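Local coordinates for uncharacterized protein (Pseudomonas aeruginosa, PDB 4E72), which is of unknown function but belongs to the DUF3298 family and is probably exported from the cytoplasm as a lipoprotein, at residues 12-17 with 35-40; 42-47 with 121-126; 86-91 with 102-107; 51-56 with 66-71. All blocks are in the same frame, centred on the assembly; numbering follows the deposited sequence.

Contact 1. Residues 12-17 with 35-40; sequences ERLASE and TLKFPD
L14 and T35 stand side by side across neighbouring antiparallel strands, their side chains pointing the same way, with L14 CD1 3.8 Å from T35 CG2. The first torsion of T35 puts CG2 in the crowded position between N and the carbonyl carbon, from where it meets both CB and CD1 of L14. K37, on the same face, passes L14 obliquely, and its CG comes within 3.7 Å of L14 CD1. A lysine suits this spot because its apolar stem can lie against leucine while the extended chain carries the amine away. T35, branched at CB, also packs against V48 and L52 of helix 44-54. R13 and L36 occupy the other face, where the extended chain of R13 carries its guanidinium over A15 CB to a salt bridge with D34, and L36 is buried against V91.

Four backbone hydrogen bonds fix the register, two in each hydrogen-bonded pair. The shortest, from T35 N to L14 O, spans 2.8 Å; in the bond from L14 N to T35 O the donor sits 43° above the carbonyl plane. The pattern is that of a beta hairpin, here formed by strands 12-19 and 30-37, with 12-19 at the margin of the mixed sheet.

Contact 2. Residues 42-47 with 121-126; sequences PQLDPI and INYDRR
L44 lies over the ring of Y123, its CG 3.8 Å from the ring centroid and only 9° off the ring normal, a CH-pi contact nearly over the centre. The setting is a helix packed on a beta sheet: the start of helix 44-54 rests against the end of strand 115-124. The two methyls of L44 straddle the near part of the ring, CD2 lying 3.7 Å from Y123 CG and CD1 3.8 Å from Y123 CD2. A branched leucine suits this place because its forked end spreads over a flat aromatic surface.

The side chain of I47, one turn further on, crosses that of the tyrosine at about a right angle, and its CD1 meets Y123 CE1 at 3.9 Å from neither face nor edge. Its other branch meets I121, with I47 CG2 and I121 CG2 4.2 Å apart. V130 of strand 129-130 touches I47, I121 and Y123 alike, so the apolar patch continues onto the next strand.

The phenol end is polar: Y123 OH is hydrogen-bonded to E41 OE2, which also takes a weak bond from Q43 NE2. Q43 turns its amide plane almost perpendicular to the ring, leaving Q43 OE1 3.5 Å from Y123 OH, a close approach but not a hydrogen bond.

Contact 3. Residues 86-91 with 102-107; sequences YLQAKV and ELSSYL
In Y86 the first torsion sets CG beside the backbone N (chi1 -65°), while in Y106 it sets CG anti to N (chi1 -179°), and the two side chains of this directly cross-strand pair lie side by side, pointing the same way. Y86 CD1 is 3.6 Å from Y106 CD2 and approaches the edge of the Y106 ring near its plane. The ring planes meet at 63°, an oblique pairing that is neither a stack nor a T-shape. Such large, partly exposed aromatics suit a strand face at the surface, where each covers part of the other.

Further along that face, Q88 and S104 are joined by water. Q88 NE2 and S104 OG are 3.8 Å apart, too far to bond directly, and one water bridges them. Q88 NE2 donates to it over 2.7 Å, and S104 OG is hydrogen-bonded to it as well. The water in turn donates to E102 O at 2.9 Å and weakly to Q88 O. The carboxylate of E102 is engaged by R92 in a salt bridge.

The other face is mostly apolar, with S105 as its polar member. L87 CD2 packs on S105 CB at 3.8 Å, and A89 CB meets L103 CD2 at 4.1 Å; the small alanine and serine leave the leucines room beside them.

Six backbone hydrogen bonds knit the hairpin of strands 84-95 and 98-108, which fills the middle of the mixed sheet. Strand 30-37 flanks it beyond 86-91, strand 115-124 beyond 102-107, and helix 44-54 covers the face of L87, A89 and L103 through V48, A51 and L52.

Contact 4. Residues 51-56 with 66-71; sequences ALLEMT and ASLAAY
L53 and L68 carry the apolar part of this contact, meeting obliquely with L53 CD2 3.9 Å from L68 CD2. The same methyl of L53 lies 3.8 Å from Y71 CB, the leucine and tyrosine side chains sliding past each other in opposite directions. Alongside, L52 CD1 touches L68 CD1 at 4.1 Å. Leucines suit such a seam: their branched ends pack against one another between two helical segments without leaving any polar group to be satisfied.

A CH-pi interaction follows at T56. T56 and Y71 reach toward each other tip to tip, and T56 CG2 sits over one face of the ring, 3.7 Å from its centroid, displaced toward the rim near Y71 CZ. Y71 OH is hydrogen-bonded to S85.

Polar bonds act within each segment rather than across. T56 OG1, placed between its backbone N and carbonyl carbon (chi1 70°), donates to L53 O at 2.6 Å, a bond that helps fix which way the threonine methyl faces. L53 O also accepts from T56 N. In the partner, S67 is the N-cap of helix 68-78: its OG accepts from A70 N over 3.1 Å, satisfying a first-turn amide that has no carbonyl of a preceding helical turn to bond to, a place where serine's short hydroxyl serves well.

Beneath the pair lies the mixed sheet. L52, T56 and L68 all rest on L87 of strand 84-95, L52 also touches A89, while A51, L52 and M55, present as selenomethionine, reach the next strand at L103 of 98-108.

Contacts 1 and 3 are both antiparallel hairpins of one mixed sheet, and strands 30-37 and 84-95, one from each, are neighbours in it. Contact 1 lies at the surface, its centre about 17 Å from that of the chain, while contact 3 is about 8 Å away and partly buried. Contacts 2 and 4 draw on opposite ends of helix 44-54: the first is buried against strand 115-124, the second joins the start of another helix. Backbone hydrogen bonds dominate the hairpins, whereas the helix contacts have none across them and depend on leucine, isoleucine and methyl-on-tyrosine packing. L52 links contact 4 to both hairpins, touching T35 and Q88, and I121 of contact 2 reaches A51 and L103.

Contact 1. Residues 12-17 with 35-40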
loop_
_atom_site.group_PDB
_atom_site.type_symbol
_atom_site.label_atom_id
_atom_site.label_comp_id
_atom_site.label_asym_id
_atom_site.label_seq_id
_atom_site.Cartn_x
_atom_site.Cartn_y
_atom_site.Cartn_z
ATOM N N GLU A 12 14.168 3.111 -12.209
ATOM C CA GLU A 12 13.714 2.856 -13.574
ATOM C C GLU A 12 12.263 2.307 -13.523
ATOM O O GLU A 12 11.992 1.320 -12.834
ATOM C CB GLU A 12 14.679 1.895 -14.314
ATOM C CG GLU A 12 14.238 1.460 -15.715
ATOM C CD GLU A 12 14.075 2.525 -16.793
ATOM O OE1 GLU A 12 14.894 3.474 -16.836
ATOM O OE2 GLU A 12 13.154 2.380 -17.631
ATOM N N ARG A 13 11.344 2.990 -14.222
ATOM C CA ARG A 13 9.928 2.645 -14.312
ATOM C C ARG A 13 9.701 1.615 -15.426
ATOM O O ARG A 13 10.094 1.850 -16.567
ATOM C CB ARG A 13 9.078 3.915 -14.546
ATOM C CG ARG A 13 7.578 3.644 -14.734
ATOM C CD ARG A 13 6.765 4.921 -14.740
ATOM N NE ARG A 13 5.354 4.664 -15.043
ATOM C CZ ARG A 13 4.727 5.079 -16.136
ATOM N NH1 ARG A 13 5.378 5.770 -17.063
ATOM N NH2 ARG A 13 3.442 4.807 -16.313
ATOM N N LEU A 14 9.054 0.486 -15.085
ATOM C CA LEU A 14 8.714 -0.596 -16.022
ATOM C C LEU A 14 7.205 -0.656 -16.187
ATOM O O LEU A 14 6.522 -1.239 -15.334
ATOM C CB LEU A 14 9.251 -1.959 -15.529
ATOM C CG LEU A 14 10.742 -2.042 -15.266
ATOM C CD1 LEU A 14 11.013 -2.872 -14.030
ATOM C CD2 LEU A 14 11.473 -2.608 -16.473
ATOM N N ALA A 15 6.680 -0.031 -17.263
ATOM C CA ALA A 15 5.247 0.026 -17.531
ATOM C C ALA A 15 4.874 -0.716 -18.823
ATOM O O ALA A 15 5.583 -0.629 -19.840
ATOM C CB ALA A 15 4.784 1.478 -17.604
ATOM N N SER A 16 3.751 -1.452 -18.766
ATOM C CA SER A 16 3.212 -2.228 -19.881
ATOM C C SER A 16 1.720 -2.476 -19.724
ATOM O O SER A 16 1.227 -2.678 -18.616
ATOM C CB SER A 16 3.931 -3.579 -19.988
ATOM O OG SER A 16 3.598 -4.459 -18.923
ATOM N N GLU A 17 1.012 -2.489 -20.845
ATOM C CA GLU A 17 -0.395 -2.834 -20.942
ATOM C C GLU A 17 -0.488 -3.875 -22.050
ATOM O O GLU A 17 -0.084 -3.598 -23.183
ATOM C CB GLU A 17 -1.263 -1.610 -21.209
ATOM C CG GLU A 17 -2.751 -1.933 -21.295
ATOM C CD GLU A 17 -3.649 -0.741 -21.020
ATOM O OE1 GLU A 17 -3.881 0.051 -21.961
ATOM O OE2 GLU A 17 -4.096 -0.578 -19.860
ATOM N N THR A 35 5.695 -1.162 -12.642
ATOM C CA THR A 35 6.555 -1.435 -11.502
ATOM C C THR A 35 7.865 -0.628 -11.575
ATOM O O THR A 35 8.004 0.264 -12.425
ATOM C CB THR A 35 6.743 -2.942 -11.342
ATOM O OG1 THR A 35 7.260 -3.197 -10.037
ATOM C CG2 THR A 35 7.610 -3.572 -12.444
ATOM N N LEU A 36 8.788 -0.915 -10.624
ATOM C CA LEU A 36 10.055 -0.221 -10.444
ATOM C C LEU A 36 11.246 -1.142 -10.238
ATOM O O LEU A 36 11.141 -2.188 -9.585
ATOM C CB LEU A 36 9.979 0.668 -9.184
ATOM C CG LEU A 36 8.964 1.792 -9.109
ATOM C CD1 LEU A 36 8.831 2.259 -7.681
ATOM C CD2 LEU A 36 9.357 2.960 -10.009
ATOM N N LYS A 37 12.407 -0.672 -10.722
ATOM C CA LYS A 37 13.726 -1.266 -10.535
ATOM C C LYS A 37 14.633 -0.194 -9.936
ATOM O O LYS A 37 14.474 0.987 -10.243
ATOM C CB LYS A 37 14.294 -1.838 -11.836
ATOM C CG LYS A 37 14.090 -3.343 -11.941
ATOM C CD LYS A 37 14.752 -3.928 -13.173
ATOM C CE LYS A 37 14.391 -5.380 -13.370
ATOM N NZ LYS A 37 15.044 -5.944 -14.583
ATOM N N PHE A 38 15.531 -0.600 -9.036
ATOM C CA PHE A 38 16.467 0.286 -8.352
ATOM C C PHE A 38 17.903 -0.140 -8.723
ATOM O O PHE A 38 18.388 -1.166 -8.228
ATOM C CB PHE A 38 16.226 0.277 -6.825
ATOM C CG PHE A 38 14.890 0.827 -6.360
ATOM C CD1 PHE A 38 13.777 -0.004 -6.236
ATOM C CD2 PHE A 38 14.758 2.162 -5.990
ATOM C CE1 PHE A 38 12.557 0.495 -5.770
ATOM C CE2 PHE A 38 13.529 2.663 -5.531
ATOM C CZ PHE A 38 12.443 1.824 -5.421
ATOM N N PRO A 39 18.577 0.601 -9.639
ATOM C CA PRO A 39 19.937 0.198 -10.055
ATOM C C PRO A 39 20.963 0.138 -8.904
ATOM O O PRO A 39 21.805 -0.763 -8.904
ATOM C CB PRO A 39 20.327 1.275 -11.077
ATOM C CG PRO A 39 19.037 1.844 -11.558
ATOM C CD PRO A 39 18.130 1.808 -10.371
ATOM N N ASP A 40 20.874 1.069 -7.923
ATOM C CA ASP A 40 21.787 1.163 -6.778
ATOM C C ASP A 40 21.427 0.197 -5.638
ATOM O O ASP A 40 22.328 -0.199 -4.898
ATOM C CB ASP A 40 21.833 2.596 -6.242
ATOM C CG ASP A 40 22.391 3.597 -7.237
ATOM O OD1 ASP A 40 21.636 4.021 -8.141
ATOM O OD2 ASP A 40 23.581 3.964 -7.108
#

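Contact 2. Residues 42-47 with 121-126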
loop_
_atom_site.group_PDB
_atom_site.type_symbol
_atom_site.label_atom_id
_atom_site.label_comp_id
_atom_site.label_asym_id
_atom_site.label_seq_id
_atom_site.Cartn_x
_atom_site.Cartn_y
_atom_site.Cartn_z
ATOM N N PRO A 42 19.657 -3.257 -5.824
ATOM C CA PRO A 42 18.979 -4.361 -6.539
ATOM C C PRO A 42 18.188 -5.336 -5.655
ATOM O O PRO A 42 17.369 -6.078 -6.200
ATOM C CB PRO A 42 20.123 -5.089 -7.242
ATOM C CG PRO A 42 21.348 -4.736 -6.445
ATOM C CD PRO A 42 21.126 -3.329 -6.005
ATOM N N GLN A 43 18.393 -5.319 -4.311
ATOM C CA GLN A 43 17.638 -6.174 -3.369
ATOM C C GLN A 43 16.162 -5.794 -3.343
ATOM O O GLN A 43 15.330 -6.633 -3.032
ATOM C CB GLN A 43 18.189 -6.080 -1.932
ATOM C CG GLN A 43 19.679 -6.325 -1.795
ATOM C CD GLN A 43 20.334 -5.099 -1.240
ATOM O OE1 GLN A 43 20.522 -4.972 -0.029
ATOM N NE2 GLN A 43 20.635 -4.141 -2.111
ATOM N N LEU A 44 15.847 -4.521 -3.638
ATOM C CA LEU A 44 14.478 -4.004 -3.639
ATOM C C LEU A 44 13.645 -4.527 -4.808
ATOM O O LEU A 44 12.427 -4.663 -4.655
ATOM C CB LEU A 44 14.479 -2.468 -3.670
ATOM C CG LEU A 44 14.120 -1.738 -2.372
ATOM C CD1 LEU A 44 14.264 -0.234 -2.548
ATOM C CD2 LEU A 44 12.699 -2.059 -1.922
ATOM N N ASP A 45 14.274 -4.781 -5.974
ATOM C CA ASP A 45 13.561 -5.247 -7.182
ATOM C C ASP A 45 12.693 -6.527 -6.887
ATOM O O ASP A 45 11.484 -6.436 -7.121
ATOM C CB ASP A 45 14.529 -5.473 -8.376
ATOM C CG ASP A 45 15.456 -4.303 -8.753
ATOM O OD1 ASP A 45 15.319 -3.207 -8.155
ATOM O OD2 ASP A 45 16.318 -4.486 -9.646
ATOM N N PRO A 46 13.220 -7.661 -6.310
ATOM C CA PRO A 46 12.344 -8.828 -6.058
ATOM C C PRO A 46 11.360 -8.629 -4.900
ATOM O O PRO A 46 10.363 -9.356 -4.816
ATOM C CB PRO A 46 13.324 -9.958 -5.739
ATOM C CG PRO A 46 14.555 -9.295 -5.284
ATOM C CD PRO A 46 14.631 -7.978 -5.983
ATOM N N ILE A 47 11.658 -7.671 -3.998
ATOM C CA ILE A 47 10.823 -7.317 -2.843
ATOM C C ILE A 47 9.540 -6.621 -3.357
ATOM O O ILE A 47 8.431 -6.884 -2.869
ATOM C CB ILE A 47 11.644 -6.426 -1.870
ATOM C CG1 ILE A 47 12.636 -7.291 -1.030
ATOM C CG2 ILE A 47 10.735 -5.551 -0.995
ATOM C CD1 ILE A 47 13.727 -6.459 -0.185
ATOM N N ILE A 121 5.415 -0.512 1.352
ATOM C CA ILE A 121 6.726 -1.093 1.616
ATOM C C ILE A 121 7.513 0.026 2.317
ATOM O O ILE A 121 7.600 1.135 1.790
ATOM C CB ILE A 121 7.476 -1.646 0.378
ATOM C CG1 ILE A 121 6.648 -2.692 -0.407
ATOM C CG2 ILE A 121 8.879 -2.182 0.788
ATOM C CD1 ILE A 121 7.237 -3.064 -1.807
ATOM N N ASN A 122 8.031 -0.242 3.506
ATOM C CA ASN A 122 8.900 0.686 4.238
ATOM C C ASN A 122 10.303 0.078 4.226
ATOM O O ASN A 122 10.604 -0.788 5.025
ATOM C CB ASN A 122 8.401 0.949 5.661
ATOM C CG ASN A 122 7.082 1.638 5.709
ATOM O OD1 ASN A 122 7.020 2.871 5.763
ATOM N ND2 ASN A 122 5.997 0.853 5.665
ATOM N N TYR A 123 11.108 0.450 3.250
ATOM C CA TYR A 123 12.445 -0.101 3.102
ATOM C C TYR A 123 13.512 0.804 3.717
ATOM O O TYR A 123 13.694 1.940 3.275
ATOM C CB TYR A 123 12.745 -0.345 1.616
ATOM C CG TYR A 123 14.030 -1.109 1.404
ATOM C CD1 TYR A 123 14.063 -2.498 1.508
ATOM C CD2 TYR A 123 15.210 -0.448 1.078
ATOM C CE1 TYR A 123 15.249 -3.208 1.327
ATOM C CE2 TYR A 123 16.409 -1.148 0.908
ATOM C CZ TYR A 123 16.421 -2.528 1.037
ATOM O OH TYR A 123 17.573 -3.237 0.825
ATOM N N ASP A 124 14.232 0.293 4.722
ATOM C CA ASP A 124 15.338 1.014 5.373
ATOM C C ASP A 124 16.661 0.663 4.681
ATOM O O ASP A 124 17.074 -0.494 4.671
ATOM C CB ASP A 124 15.393 0.684 6.870
ATOM C CG ASP A 124 16.434 1.443 7.695
ATOM O OD1 ASP A 124 16.891 2.535 7.249
ATOM O OD2 ASP A 124 16.745 0.986 8.801
ATOM N N ARG A 125 17.290 1.656 4.060
ATOM C CA ARG A 125 18.548 1.469 3.333
ATOM C C ARG A 125 19.764 1.331 4.266
ATOM O O ARG A 125 20.789 0.783 3.849
ATOM C CB ARG A 125 18.789 2.633 2.361
ATOM C CG ARG A 125 17.802 2.703 1.213
ATOM C CD ARG A 125 17.825 4.080 0.607
ATOM N NE ARG A 125 19.139 4.407 0.058
ATOM C CZ ARG A 125 19.572 5.638 -0.193
ATOM N NH1 ARG A 125 18.798 6.687 0.062
ATOM N NH2 ARG A 125 20.782 5.832 -0.686
ATOM N N ARG A 126 19.659 1.850 5.507
ATOM C CA ARG A 126 20.714 1.792 6.519
ATOM C C ARG A 126 20.903 0.325 6.957
ATOM O O ARG A 126 22.036 -0.118 7.115
ATOM C CB ARG A 126 20.356 2.711 7.712
ATOM C CG ARG A 126 21.491 2.971 8.699
ATOM C CD ARG A 126 20.959 3.675 9.936
ATOM N NE ARG A 126 21.994 3.894 10.948
ATOM C CZ ARG A 126 21.750 4.214 12.218
ATOM N NH1 ARG A 126 20.500 4.336 12.653
ATOM N NH2 ARG A 126 22.754 4.399 13.066
#

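Contact 3. Residues 86-91 with 102-107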
loop_
_atom_site.group_PDB
_atom_site.type_symbol
_atom_site.label_atom_id
_atom_site.label_comp_id
_atom_site.label_asym_id
_atom_site.label_seq_id
_atom_site.Cartn_x
_atom_site.Cartn_y
_atom_site.Cartn_z
ATOM N N TYR A 86 -4.805 -4.719 -12.866
ATOM C CA TYR A 86 -3.880 -3.586 -12.761
ATOM C C TYR A 86 -3.051 -3.747 -11.524
ATOM O O TYR A 86 -3.604 -3.982 -10.454
ATOM C CB TYR A 86 -4.624 -2.222 -12.683
ATOM C CG TYR A 86 -5.404 -1.822 -13.913
ATOM C CD1 TYR A 86 -6.674 -2.338 -14.156
ATOM C CD2 TYR A 86 -4.916 -0.861 -14.790
ATOM C CE1 TYR A 86 -7.405 -1.970 -15.290
ATOM C CE2 TYR A 86 -5.639 -0.477 -15.924
ATOM C CZ TYR A 86 -6.888 -1.031 -16.165
ATOM O OH TYR A 86 -7.610 -0.652 -17.271
ATOM N N LEU A 87 -1.736 -3.601 -11.658
ATOM C CA LEU A 87 -0.779 -3.655 -10.553
ATOM C C LEU A 87 0.178 -2.492 -10.678
ATOM O O LEU A 87 0.709 -2.223 -11.777
ATOM C CB LEU A 87 0.014 -4.977 -10.524
ATOM C CG LEU A 87 -0.730 -6.258 -10.139
ATOM C CD1 LEU A 87 0.150 -7.453 -10.449
ATOM C CD2 LEU A 87 -1.116 -6.272 -8.666
ATOM N N GLN A 88 0.389 -1.786 -9.573
ATOM C CA GLN A 88 1.261 -0.622 -9.619
ATOM C C GLN A 88 2.064 -0.445 -8.332
ATOM O O GLN A 88 1.536 -0.559 -7.212
ATOM C CB GLN A 88 0.445 0.653 -9.925
ATOM C CG GLN A 88 1.315 1.896 -10.042
ATOM C CD GLN A 88 0.501 3.137 -9.904
ATOM O OE1 GLN A 88 -0.077 3.627 -10.868
ATOM N NE2 GLN A 88 0.450 3.677 -8.697
ATOM N N ALA A 89 3.345 -0.140 -8.527
ATOM C CA ALA A 89 4.309 0.180 -7.484
ATOM C C ALA A 89 4.955 1.493 -7.831
ATOM O O ALA A 89 5.440 1.666 -8.968
ATOM C CB ALA A 89 5.359 -0.915 -7.374
ATOM N N LYS A 90 4.885 2.450 -6.898
ATOM C CA LYS A 90 5.499 3.773 -7.066
ATOM C C LYS A 90 6.107 4.257 -5.747
ATOM O O LYS A 90 5.624 3.912 -4.656
ATOM C CB LYS A 90 4.531 4.830 -7.659
ATOM C CG LYS A 90 3.310 5.169 -6.812
ATOM C CD LYS A 90 2.678 6.482 -7.256
ATOM C CE LYS A 90 1.856 7.107 -6.150
ATOM N NZ LYS A 90 1.342 8.458 -6.524
ATOM N N VAL A 91 7.189 5.023 -5.860
ATOM C CA VAL A 91 7.841 5.611 -4.701
ATOM C C VAL A 91 6.942 6.740 -4.183
ATOM O O VAL A 91 6.675 7.692 -4.898
ATOM C CB VAL A 91 9.288 6.094 -4.972
ATOM C CG1 VAL A 91 9.848 6.835 -3.758
ATOM C CG2 VAL A 91 10.200 4.921 -5.346
ATOM N N GLU A 102 4.502 2.806 -2.377
ATOM C CA GLU A 102 3.048 2.622 -2.328
ATOM C C GLU A 102 2.625 1.663 -3.438
ATOM O O GLU A 102 3.043 1.819 -4.598
ATOM C CB GLU A 102 2.286 3.950 -2.428
ATOM C CG GLU A 102 0.882 3.803 -1.858
ATOM C CD GLU A 102 -0.040 5.008 -1.817
ATOM O OE1 GLU A 102 0.441 6.149 -1.622
ATOM O OE2 GLU A 102 -1.269 4.788 -1.911
ATOM N N LEU A 103 1.792 0.669 -3.066
ATOM C CA LEU A 103 1.289 -0.383 -3.949
ATOM C C LEU A 103 -0.200 -0.242 -4.215
ATOM O O LEU A 103 -0.963 0.009 -3.288
ATOM C CB LEU A 103 1.553 -1.761 -3.317
ATOM C CG LEU A 103 2.961 -1.992 -2.741
ATOM C CD1 LEU A 103 2.923 -3.027 -1.669
ATOM C CD2 LEU A 103 3.962 -2.367 -3.836
ATOM N N SER A 104 -0.607 -0.412 -5.490
ATOM C CA SER A 104 -1.999 -0.338 -5.962
ATOM C C SER A 104 -2.308 -1.512 -6.830
ATOM O O SER A 104 -1.488 -1.916 -7.660
ATOM C CB SER A 104 -2.254 0.926 -6.787
ATOM O OG SER A 104 -1.863 2.104 -6.114
ATOM N N SER A 105 -3.522 -2.000 -6.702
ATOM C CA SER A 105 -4.049 -3.069 -7.527
ATOM C C SER A 105 -5.509 -2.783 -7.826
ATOM O O SER A 105 -6.197 -2.122 -7.034
ATOM C CB SER A 105 -3.880 -4.427 -6.849
ATOM O OG SER A 105 -4.619 -4.503 -5.644
ATOM N N TYR A 106 -5.967 -3.283 -8.969
ATOM C CA TYR A 106 -7.347 -3.221 -9.396
ATOM C C TYR A 106 -7.672 -4.496 -10.185
ATOM O O TYR A 106 -7.103 -4.736 -11.247
ATOM C CB TYR A 106 -7.659 -1.943 -10.190
ATOM C CG TYR A 106 -9.109 -1.886 -10.610
ATOM C CD1 TYR A 106 -10.097 -1.473 -9.722
ATOM C CD2 TYR A 106 -9.508 -2.319 -11.872
ATOM C CE1 TYR A 106 -11.443 -1.462 -10.092
ATOM C CE2 TYR A 106 -10.851 -2.338 -12.241
ATOM C CZ TYR A 106 -11.813 -1.899 -11.352
ATOM O OH TYR A 106 -13.126 -1.887 -11.745
ATOM N N LEU A 107 -8.586 -5.312 -9.651
ATOM C CA LEU A 107 -8.996 -6.556 -10.287
ATOM C C LEU A 107 -10.508 -6.543 -10.657
ATOM O O LEU A 107 -11.355 -6.298 -9.806
ATOM C CB LEU A 107 -8.657 -7.765 -9.371
ATOM C CG LEU A 107 -9.054 -9.166 -9.901
ATOM C CD1 LEU A 107 -8.269 -9.536 -11.161
ATOM C CD2 LEU A 107 -8.824 -10.244 -8.839
HETATM O O HOH W 1 0.762 2.548 -6.248
#

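Contact 4. Residues 51-56 with 66-71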
loop_
_atom_site.group_PDB
_atom_site.type_symbol
_atom_site.label_atom_id
_atom_site.label_comp_id
_atom_site.label_asym_id
_atom_site.label_seq_id
_atom_site.Cartn_x
_atom_site.Cartn_y
_atom_site.Cartn_z
ATOM N N ALA A 51 5.713 -8.304 -3.432
ATOM C CA ALA A 51 4.661 -7.520 -2.774
ATOM C C ALA A 51 3.492 -7.269 -3.737
ATOM O O ALA A 51 2.338 -7.291 -3.302
ATOM C CB ALA A 51 5.216 -6.205 -2.237
ATOM N N LEU A 52 3.774 -7.086 -5.049
ATOM C CA LEU A 52 2.700 -6.923 -6.035
ATOM C C LEU A 52 2.007 -8.245 -6.314
ATOM O O LEU A 52 0.790 -8.272 -6.426
ATOM C CB LEU A 52 3.218 -6.345 -7.340
ATOM C CG LEU A 52 3.519 -4.872 -7.329
ATOM C CD1 LEU A 52 4.328 -4.493 -8.561
ATOM C CD2 LEU A 52 2.241 -4.054 -7.190
ATOM N N LEU A 53 2.773 -9.353 -6.350
ATOM C CA LEU A 53 2.215 -10.689 -6.582
ATOM C C LEU A 53 1.273 -11.110 -5.453
ATOM O O LEU A 53 0.291 -11.803 -5.728
ATOM C CB LEU A 53 3.318 -11.734 -6.773
ATOM C CG LEU A 53 4.021 -11.713 -8.127
ATOM C CD1 LEU A 53 5.277 -12.575 -8.093
ATOM C CD2 LEU A 53 3.076 -12.141 -9.260
ATOM N N GLU A 54 1.552 -10.664 -4.203
ATOM C CA GLU A 54 0.723 -10.928 -3.004
ATOM C C GLU A 54 -0.662 -10.296 -3.137
ATOM O O GLU A 54 -1.637 -10.837 -2.624
ATOM C CB GLU A 54 1.407 -10.375 -1.734
ATOM C CG GLU A 54 2.600 -11.192 -1.233
ATOM C CD GLU A 54 2.351 -12.577 -0.657
ATOM O OE1 GLU A 54 1.195 -12.897 -0.290
ATOM O OE2 GLU A 54 3.331 -13.352 -0.579
HETATM N N MSE A 55 -0.748 -9.162 -3.838
HETATM C CA MSE A 55 -2.007 -8.446 -4.073
HETATM C C MSE A 55 -2.892 -9.137 -5.117
HETATM O O MSE A 55 -4.018 -8.698 -5.338
HETATM C CB MSE A 55 -1.724 -7.017 -4.521
HETATM C CG MSE A 55 -0.800 -6.265 -3.592
HETATM SE SE MSE A 55 -0.581 -4.488 -4.270
HETATM C CE MSE A 55 -2.135 -3.708 -3.436
ATOM N N THR A 56 -2.409 -10.213 -5.751
ATOM C CA THR A 56 -3.210 -10.945 -6.732
ATOM C C THR A 56 -3.872 -12.169 -6.096
ATOM O O THR A 56 -4.741 -12.783 -6.727
ATOM C CB THR A 56 -2.370 -11.372 -7.945
ATOM O OG1 THR A 56 -1.450 -12.401 -7.563
ATOM C CG2 THR A 56 -1.686 -10.194 -8.653
ATOM N N ALA A 66 5.581 -17.377 -10.014
ATOM C CA ALA A 66 6.999 -17.085 -9.749
ATOM C C ALA A 66 7.424 -15.661 -10.124
ATOM O O ALA A 66 8.469 -15.199 -9.666
ATOM C CB ALA A 66 7.872 -18.067 -10.514
ATOM N N SER A 67 6.650 -14.988 -11.000
ATOM C CA SER A 67 7.002 -13.677 -11.496
ATOM C C SER A 67 5.795 -12.950 -12.032
ATOM O O SER A 67 4.771 -13.568 -12.355
ATOM C CB SER A 67 8.042 -13.807 -12.606
ATOM O OG SER A 67 7.509 -14.494 -13.727
ATOM N N LEU A 68 5.953 -11.636 -12.205
ATOM C CA LEU A 68 4.926 -10.789 -12.780
ATOM C C LEU A 68 4.632 -11.186 -14.245
ATOM O O LEU A 68 3.478 -11.086 -14.648
ATOM C CB LEU A 68 5.303 -9.297 -12.651
ATOM C CG LEU A 68 5.060 -8.739 -11.248
ATOM C CD1 LEU A 68 5.732 -7.388 -11.073
ATOM C CD2 LEU A 68 3.541 -8.673 -10.908
ATOM N N ALA A 69 5.639 -11.693 -15.005
ATOM C CA ALA A 69 5.430 -12.164 -16.392
ATOM C C ALA A 69 4.650 -13.475 -16.381
ATOM O O ALA A 69 3.822 -13.689 -17.256
ATOM C CB ALA A 69 6.761 -12.355 -17.102
ATOM N N ALA A 70 4.926 -14.366 -15.388
ATOM C CA ALA A 70 4.176 -15.615 -15.245
ATOM C C ALA A 70 2.717 -15.291 -14.865
ATOM O O ALA A 70 1.805 -15.921 -15.394
ATOM C CB ALA A 70 4.824 -16.534 -14.210
ATOM N N TYR A 71 2.500 -14.288 -13.991
ATOM C CA TYR A 71 1.146 -13.870 -13.582
ATOM C C TYR A 71 0.353 -13.322 -14.783
ATOM O O TYR A 71 -0.802 -13.695 -14.970
ATOM C CB TYR A 71 1.170 -12.814 -12.449
ATOM C CG TYR A 71 -0.191 -12.182 -12.209
ATOM C CD1 TYR A 71 -1.206 -12.890 -11.569
ATOM C CD2 TYR A 71 -0.485 -10.902 -12.685
ATOM C CE1 TYR A 71 -2.472 -12.343 -11.404
ATOM C CE2 TYR A 71 -1.763 -10.355 -12.549
ATOM C CZ TYR A 71 -2.743 -11.069 -11.881
ATOM O OH TYR A 71 -3.979 -10.518 -11.653
#